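Local coordinates for flavoprotein (PDB 5V8S), which probably works as an electron-transferring oxidoreductase, pairing a di-iron site in a metallo-beta-lactamase-like domain with a flavodoxin-like domain of the kind that binds FMN, at residues Gly266-Ile271 / Ala322-Val327; Lys348-Lys353 / Lys376-Arg381. The protein carries 1 engineered substitution. All blocks are in the same frame, centred on the assembly; numbering follows the deposited sequence.

Contact 1: Gly266-Ile271 / Ala322-Val327; sequences GKVTVI and ALIFGV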
loop_
_atom_site.group_PDB
_atom_site.type_symbol
_atom_site.label_atom_id
_atom_site.label_comp_id
_atom_site.label_asym_id
_atom_site.label_seq_id
_atom_site.Cartn_x
_atom_site.Cartn_y
_atom_site.Cartn_z
ATOM N N GLY A 266 -28.519 -5.424 -5.268
ATOM C CA GLY A 266 -28.376 -4.013 -5.012
ATOM C C GLY A 266 -26.987 -3.577 -4.604
ATOM O O GLY A 266 -26.697 -2.372 -4.646
ATOM N N LYS A 267 -26.116 -4.508 -4.222
ATOM C CA LYS A 267 -24.791 -4.135 -3.726
ATOM C C LYS A 267 -23.839 -3.838 -4.884
ATOM O O LYS A 267 -23.609 -4.688 -5.750
ATOM C CB LYS A 267 -24.207 -5.242 -2.846
ATOM C CG LYS A 267 -22.831 -4.863 -2.310
ATOM C CD LYS A 267 -22.377 -5.787 -1.188
ATOM C CE LYS A 267 -20.987 -5.444 -0.700
ATOM N NZ LYS A 267 -20.527 -6.346 0.396
ATOM N N VAL A 268 -23.257 -2.644 -4.871
ATOM C CA VAL A 268 -22.213 -2.248 -5.808
ATOM C C VAL A 268 -21.068 -1.684 -4.982
ATOM O O VAL A 268 -21.298 -0.898 -4.058
ATOM C CB VAL A 268 -22.748 -1.204 -6.815
ATOM C CG1 VAL A 268 -21.633 -0.675 -7.702
ATOM C CG2 VAL A 268 -23.862 -1.822 -7.667
ATOM N N THR A 269 -19.840 -2.078 -5.297
ATOM C CA THR A 269 -18.673 -1.534 -4.606
ATOM C C THR A 269 -17.954 -0.560 -5.536
ATOM O O THR A 269 -17.650 -0.894 -6.685
ATOM C CB THR A 269 -17.744 -2.638 -4.064
ATOM O OG1 THR A 269 -18.462 -3.426 -3.106
ATOM C CG2 THR A 269 -16.557 -2.059 -3.347
ATOM N N VAL A 270 -17.727 0.648 -5.036
ATOM C CA VAL A 270 -17.164 1.762 -5.796
ATOM C C VAL A 270 -15.798 2.052 -5.200
ATOM O O VAL A 270 -15.684 2.327 -3.997
ATOM C CB VAL A 270 -18.056 3.005 -5.694
ATOM C CG1 VAL A 270 -17.479 4.144 -6.541
ATOM C CG2 VAL A 270 -19.479 2.677 -6.116
ATOM N N ILE A 271 -14.769 2.004 -6.041
ATOM C CA ILE A 271 -13.384 2.099 -5.603
ATOM C C ILE A 271 -12.704 3.144 -6.479
ATOM O O ILE A 271 -12.651 2.980 -7.701
ATOM C CB ILE A 271 -12.658 0.749 -5.742
ATOM C CG1 ILE A 271 -13.346 -0.346 -4.941
ATOM C CG2 ILE A 271 -11.190 0.882 -5.316
ATOM C CD1 ILE A 271 -12.987 -1.715 -5.445
ATOM N N ALA A 322 -21.589 -5.771 -8.841
ATOM C CA ALA A 322 -20.748 -5.089 -9.812
ATOM C C ALA A 322 -19.742 -4.242 -9.060
ATOM O O ALA A 322 -19.932 -3.913 -7.885
ATOM C CB ALA A 322 -21.573 -4.186 -10.742
ATOM N N LEU A 323 -18.679 -3.870 -9.766
ATOM C CA LEU A 323 -17.686 -2.932 -9.263
ATOM C C LEU A 323 -17.644 -1.704 -10.162
ATOM O O LEU A 323 -17.855 -1.789 -11.375
ATOM C CB LEU A 323 -16.275 -3.545 -9.244
ATOM C CG LEU A 323 -16.095 -4.878 -8.522
ATOM C CD1 LEU A 323 -14.636 -5.300 -8.554
ATOM C CD2 LEU A 323 -16.602 -4.769 -7.091
ATOM N N ILE A 324 -17.372 -0.561 -9.556
ATOM C CA ILE A 324 -17.178 0.678 -10.300
ATOM C C ILE A 324 -15.845 1.261 -9.872
ATOM O O ILE A 324 -15.605 1.443 -8.672
ATOM C CB ILE A 324 -18.303 1.703 -10.066
ATOM C CG1 ILE A 324 -19.630 1.154 -10.582
ATOM C CG2 ILE A 324 -17.961 3.022 -10.780
ATOM C CD1 ILE A 324 -20.723 2.125 -10.584
ATOM N N PHE A 325 -14.990 1.565 -10.845
ATOM C CA PHE A 325 -13.667 2.119 -10.588
ATOM C C PHE A 325 -13.589 3.550 -11.101
ATOM O O PHE A 325 -14.100 3.856 -12.183
ATOM C CB PHE A 325 -12.588 1.287 -11.280
ATOM C CG PHE A 325 -12.424 -0.069 -10.684
ATOM C CD1 PHE A 325 -11.712 -0.233 -9.507
ATOM C CD2 PHE A 325 -12.990 -1.167 -11.289
ATOM C CE1 PHE A 325 -11.587 -1.483 -8.933
ATOM C CE2 PHE A 325 -12.865 -2.421 -10.729
ATOM C CZ PHE A 325 -12.157 -2.580 -9.555
ATOM N N GLY A 326 -12.982 4.430 -10.303
ATOM C CA GLY A 326 -12.629 5.767 -10.752
ATOM C C GLY A 326 -11.116 5.914 -10.680
ATOM O O GLY A 326 -10.532 5.722 -9.606
ATOM N N VAL A 327 -10.477 6.247 -11.801
ATOM C CA VAL A 327 -9.038 6.112 -11.973
ATOM C C VAL A 327 -8.439 7.468 -12.348
ATOM O O VAL A 327 -8.751 8.022 -13.413
ATOM C CB VAL A 327 -8.717 5.063 -13.049
ATOM C CG1 VAL A 327 -7.239 4.935 -13.223
ATOM C CG2 VAL A 327 -9.371 3.725 -12.700
#
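The carbonyl O of Ile-324 takes two contacts from the strand beside it: the N-H of Ile-271 bonds to it at 2.8 Å, and Val-270 CA adds a CA-H...O contact at 3.3 Å. Ile-271 N sits almost in line with the carbonyl of Ile-324 (C=O...N 173°). Thr-269 O is held likewise, receiving the N-H of Ile-324 at 2.9 Å while Leu-323 CA makes a CA-H...O contact with it. Bonds from Thr-269 N to Ala-322 O and from Gly-326 N to Ile-271 O complete a parallel ladder, and the strand axes diverge by only 16°.

On one face Val-268 and Ile-324 meet, CG1 to CG1 at 4.0 Å; chi1 of 174° sets Val-268 CG1 anti to its backbone N, the position from which it makes this contact. Val-270 shares this face, which helix 278-292 covers through Met-283 and Leu-290. On the other face Ile-271 and Phe-325 run alongside each other in the same direction, with Ile-271 CD1 3.8 Å from ring atom CE1 in an oblique approach. Met-338 of helix 336-348 touches both residues. Strands 296-302 and 354-360 flank the pair, making these two inner strands of the five-stranded parallel sheet, sandwiched between helices, of a flavodoxin-like fold.

Contact 2: Lys348-Lys353 / Lys376-Arg381; sequences KANYEK and KETKFR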
loop_
_atom_site.group_PDB
_atom_site.type_symbol
_atom_site.label_atom_id
_atom_site.label_comp_id
_atom_site.label_asym_id
_atom_site.label_seq_id
_atom_site.Cartn_x
_atom_site.Cartn_y
_atom_site.Cartn_z
ATOM N N LYS A 348 -6.857 -12.155 -5.719
ATOM C CA LYS A 348 -7.631 -12.751 -4.636
ATOM C C LYS A 348 -9.120 -12.830 -4.893
ATOM O O LYS A 348 -9.789 -13.632 -4.243
ATOM C CB LYS A 348 -7.444 -11.948 -3.339
ATOM C CG LYS A 348 -6.005 -11.879 -2.849
ATOM C CD LYS A 348 -5.517 -13.216 -2.310
ATOM C CE LYS A 348 -4.151 -13.070 -1.664
ATOM N NZ LYS A 348 -3.768 -14.242 -0.843
ATOM N N ALA A 349 -9.654 -11.988 -5.775
ATOM C CA ALA A 349 -11.090 -11.820 -5.921
ATOM C C ALA A 349 -11.453 -11.703 -7.396
ATOM O O ALA A 349 -12.158 -10.786 -7.823
ATOM C CB ALA A 349 -11.551 -10.613 -5.108
ATOM N N ASN A 350 -10.993 -12.675 -8.178
ATOM C CA ASN A 350 -11.126 -12.663 -9.627
ATOM C C ASN A 350 -12.438 -13.348 -10.000
ATOM O O ASN A 350 -12.501 -14.565 -10.170
ATOM C CB ASN A 350 -9.934 -13.373 -10.243
ATOM C CG ASN A 350 -9.815 -13.120 -11.720
ATOM O OD1 ASN A 350 -10.445 -12.212 -12.245
ATOM N ND2 ASN A 350 -9.015 -13.923 -12.401
ATOM N N TYR A 351 -13.496 -12.548 -10.148
ATOM C CA TYR A 351 -14.848 -13.042 -10.390
ATOM C C TYR A 351 -15.373 -12.510 -11.714
ATOM O O TYR A 351 -14.984 -11.425 -12.163
ATOM C CB TYR A 351 -15.809 -12.550 -9.296
ATOM C CG TYR A 351 -15.542 -13.101 -7.918
ATOM C CD1 TYR A 351 -16.011 -14.362 -7.551
ATOM C CD2 TYR A 351 -14.836 -12.368 -6.971
ATOM C CE1 TYR A 351 -15.783 -14.859 -6.304
ATOM C CE2 TYR A 351 -14.598 -12.879 -5.714
ATOM C CZ TYR A 351 -15.087 -14.127 -5.382
ATOM O OH TYR A 351 -14.846 -14.612 -4.127
ATOM N N GLU A 352 -16.315 -13.255 -12.312
ATOM C CA GLU A 352 -16.959 -12.820 -13.555
ATOM C C GLU A 352 -18.144 -11.926 -13.192
ATOM O O GLU A 352 -19.300 -12.339 -13.179
ATOM C CB GLU A 352 -17.372 -14.001 -14.428
ATOM C CG GLU A 352 -17.831 -13.560 -15.824
ATOM C CD GLU A 352 -18.531 -14.648 -16.619
ATOM O OE1 GLU A 352 -18.285 -15.843 -16.354
ATOM O OE2 GLU A 352 -19.332 -14.292 -17.515
ATOM N N LYS A 353 -17.837 -10.670 -12.895
ATOM C CA LYS A 353 -18.811 -9.655 -12.535
ATOM C C LYS A 353 -18.661 -8.458 -13.459
ATOM O O LYS A 353 -17.557 -8.164 -13.934
ATOM C CB LYS A 353 -18.619 -9.172 -11.088
ATOM C CG LYS A 353 -18.892 -10.258 -10.049
ATOM C CD LYS A 353 -18.494 -9.880 -8.640
ATOM C CE LYS A 353 -18.723 -11.014 -7.645
ATOM N NZ LYS A 353 -20.163 -11.196 -7.387
ATOM N N LYS A 376 -9.306 -6.166 -18.272
ATOM C CA LYS A 376 -9.757 -6.965 -19.403
ATOM C C LYS A 376 -9.123 -8.351 -19.405
ATOM O O LYS A 376 -9.744 -9.297 -19.886
ATOM C CB LYS A 376 -9.453 -6.237 -20.712
ATOM C CG LYS A 376 -10.350 -6.601 -21.881
ATOM C CD LYS A 376 -11.625 -5.774 -21.927
ATOM C CE LYS A 376 -12.420 -6.053 -23.198
ATOM N NZ LYS A 376 -13.708 -5.326 -23.183
ATOM N N GLU A 377 -7.912 -8.515 -18.860
ATOM C CA GLU A 377 -7.319 -9.855 -18.814
ATOM C C GLU A 377 -8.138 -10.820 -17.974
ATOM O O GLU A 377 -7.992 -12.041 -18.120
ATOM C CB GLU A 377 -5.934 -9.832 -18.167
ATOM C CG GLU A 377 -5.030 -8.709 -18.616
ATOM C CD GLU A 377 -3.623 -8.862 -18.077
ATOM O OE1 GLU A 377 -3.085 -9.994 -18.118
ATOM O OE2 GLU A 377 -3.058 -7.853 -17.608
ATOM N N THR A 378 -8.967 -10.306 -17.085
ATOM C CA THR A 378 -9.515 -11.092 -16.002
ATOM C C THR A 378 -10.918 -11.551 -16.330
ATOM O O THR A 378 -11.433 -11.359 -17.440
ATOM C CB THR A 378 -9.487 -10.267 -14.717
ATOM O OG1 THR A 378 -10.482 -9.227 -14.766
ATOM C CG2 THR A 378 -8.133 -9.634 -14.543
ATOM N N LYS A 379 -11.548 -12.176 -15.342
ATOM C CA LYS A 379 -12.908 -12.623 -15.520
ATOM C C LYS A 379 -13.878 -11.466 -15.448
ATOM O O LYS A 379 -15.018 -11.616 -15.898
ATOM C CB LYS A 379 -13.262 -13.664 -14.464
ATOM C CG LYS A 379 -12.428 -14.941 -14.537
ATOM C CD LYS A 379 -13.032 -16.048 -13.665
ATOM C CE LYS A 379 -11.972 -16.769 -12.839
ATOM N NZ LYS A 379 -12.553 -17.836 -11.954
ATOM N N PHE A 380 -13.453 -10.308 -14.926
ATOM C CA PHE A 380 -14.370 -9.182 -14.866
ATOM C C PHE A 380 -14.709 -8.738 -16.278
ATOM O O PHE A 380 -13.885 -8.832 -17.196
ATOM C CB PHE A 380 -13.784 -8.017 -14.066
ATOM C CG PHE A 380 -13.720 -8.270 -12.591
ATOM C CD1 PHE A 380 -14.838 -8.077 -11.789
ATOM C CD2 PHE A 380 -12.549 -8.719 -12.003
ATOM C CE1 PHE A 380 -14.785 -8.332 -10.422
ATOM C CE2 PHE A 380 -12.485 -8.970 -10.643
ATOM C CZ PHE A 380 -13.594 -8.787 -9.846
ATOM N N ARG A 381 -15.937 -8.260 -16.444
ATOM C CA ARG A 381 -16.449 -7.805 -17.733
ATOM C C ARG A 381 -16.676 -6.301 -17.678
ATOM O O ARG A 381 -17.596 -5.831 -16.999
ATOM C CB ARG A 381 -17.740 -8.536 -18.076
ATOM C CG ARG A 381 -17.525 -10.035 -18.225
ATOM C CD ARG A 381 -16.648 -10.316 -19.443
ATOM N NE ARG A 381 -16.380 -11.733 -19.641
ATOM C CZ ARG A 381 -17.293 -12.618 -20.017
ATOM N NH1 ARG A 381 -18.548 -12.235 -20.215
ATOM N NH2 ARG A 381 -16.954 -13.890 -20.186
HETATM O O HOH W 1 -14.677 -17.223 -10.203
#
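Three backbone oxygens of 348-353 meet the Phe-380 ring. Tyr-351 O sits over the centre of one face, 3.3 Å above the plane, while Ala-349 O approaches the edge, 3.2 Å from CZ, and Lys-353 O lies at the edge near CD1; the edge positions probably suit the slightly positive ring hydrogens. Tyr-351 O also takes a weak bond from Lys-353 N, closing an inverse gamma turn centred on Glu-352. Lys-353 O accepts the N-H of Arg-381 at 3.0 Å; the N-H...O angle is nearly straight (173°), although the donor stands 36° out of the carbonyl plane.

Asn-350 OD1 receives the N-H of Lys-379 at 3.3 Å and touches Thr-378 CB. A chi1 of -166° puts Asn-350 CG anti to its backbone N, and chi2 then sets OD1. The Lys-379 side chain crosses Asn-350 at about a right angle, and its NZ donates to a water 2.8 Å away that bonds only weakly to Asn-350 O. Glu-352 OE2 lies over a face of the Arg-381 guanidinium, 3.5 Å from NH1, a salt bridge of charges alone.

In the second shell, Thr-378 OG1, also hydrogen-bonded to Leu-375 O, accepts from Phe-380 N at 3.2 Å, an ST turn that helps set Phe-380, and Ile-345 of helix 336-348 packs on the ring. Two helix-to-strand loops thus lead into adjacent parallel strands, 354-360 and 381-388, of the flavodoxin-like alpha/beta fold.

How the contacts relate
Both segments of contact 1 precede those of contact 2 in the sequence, and the contact centres lie 13 Å apart. Both are tied to one parallel sheet with spatial order 296-302, 267-273, 322-327, 354-360, 381-388: contact 1 pairs its second and third strands, whereas contact 2 joins the loops leading into its fourth and fifth. They touch directly, Leu-323 CD1 packing 3.6 Å from Phe-380 CE1. A second tie runs through helix 336-348, where Ile-345 touches both Ile-271 of contact 1 and Phe-380 of contact 2. The Leu-323/Phe-380 packing thus joins the buried strand pair to the partly exposed loops within the flavodoxin-like domain.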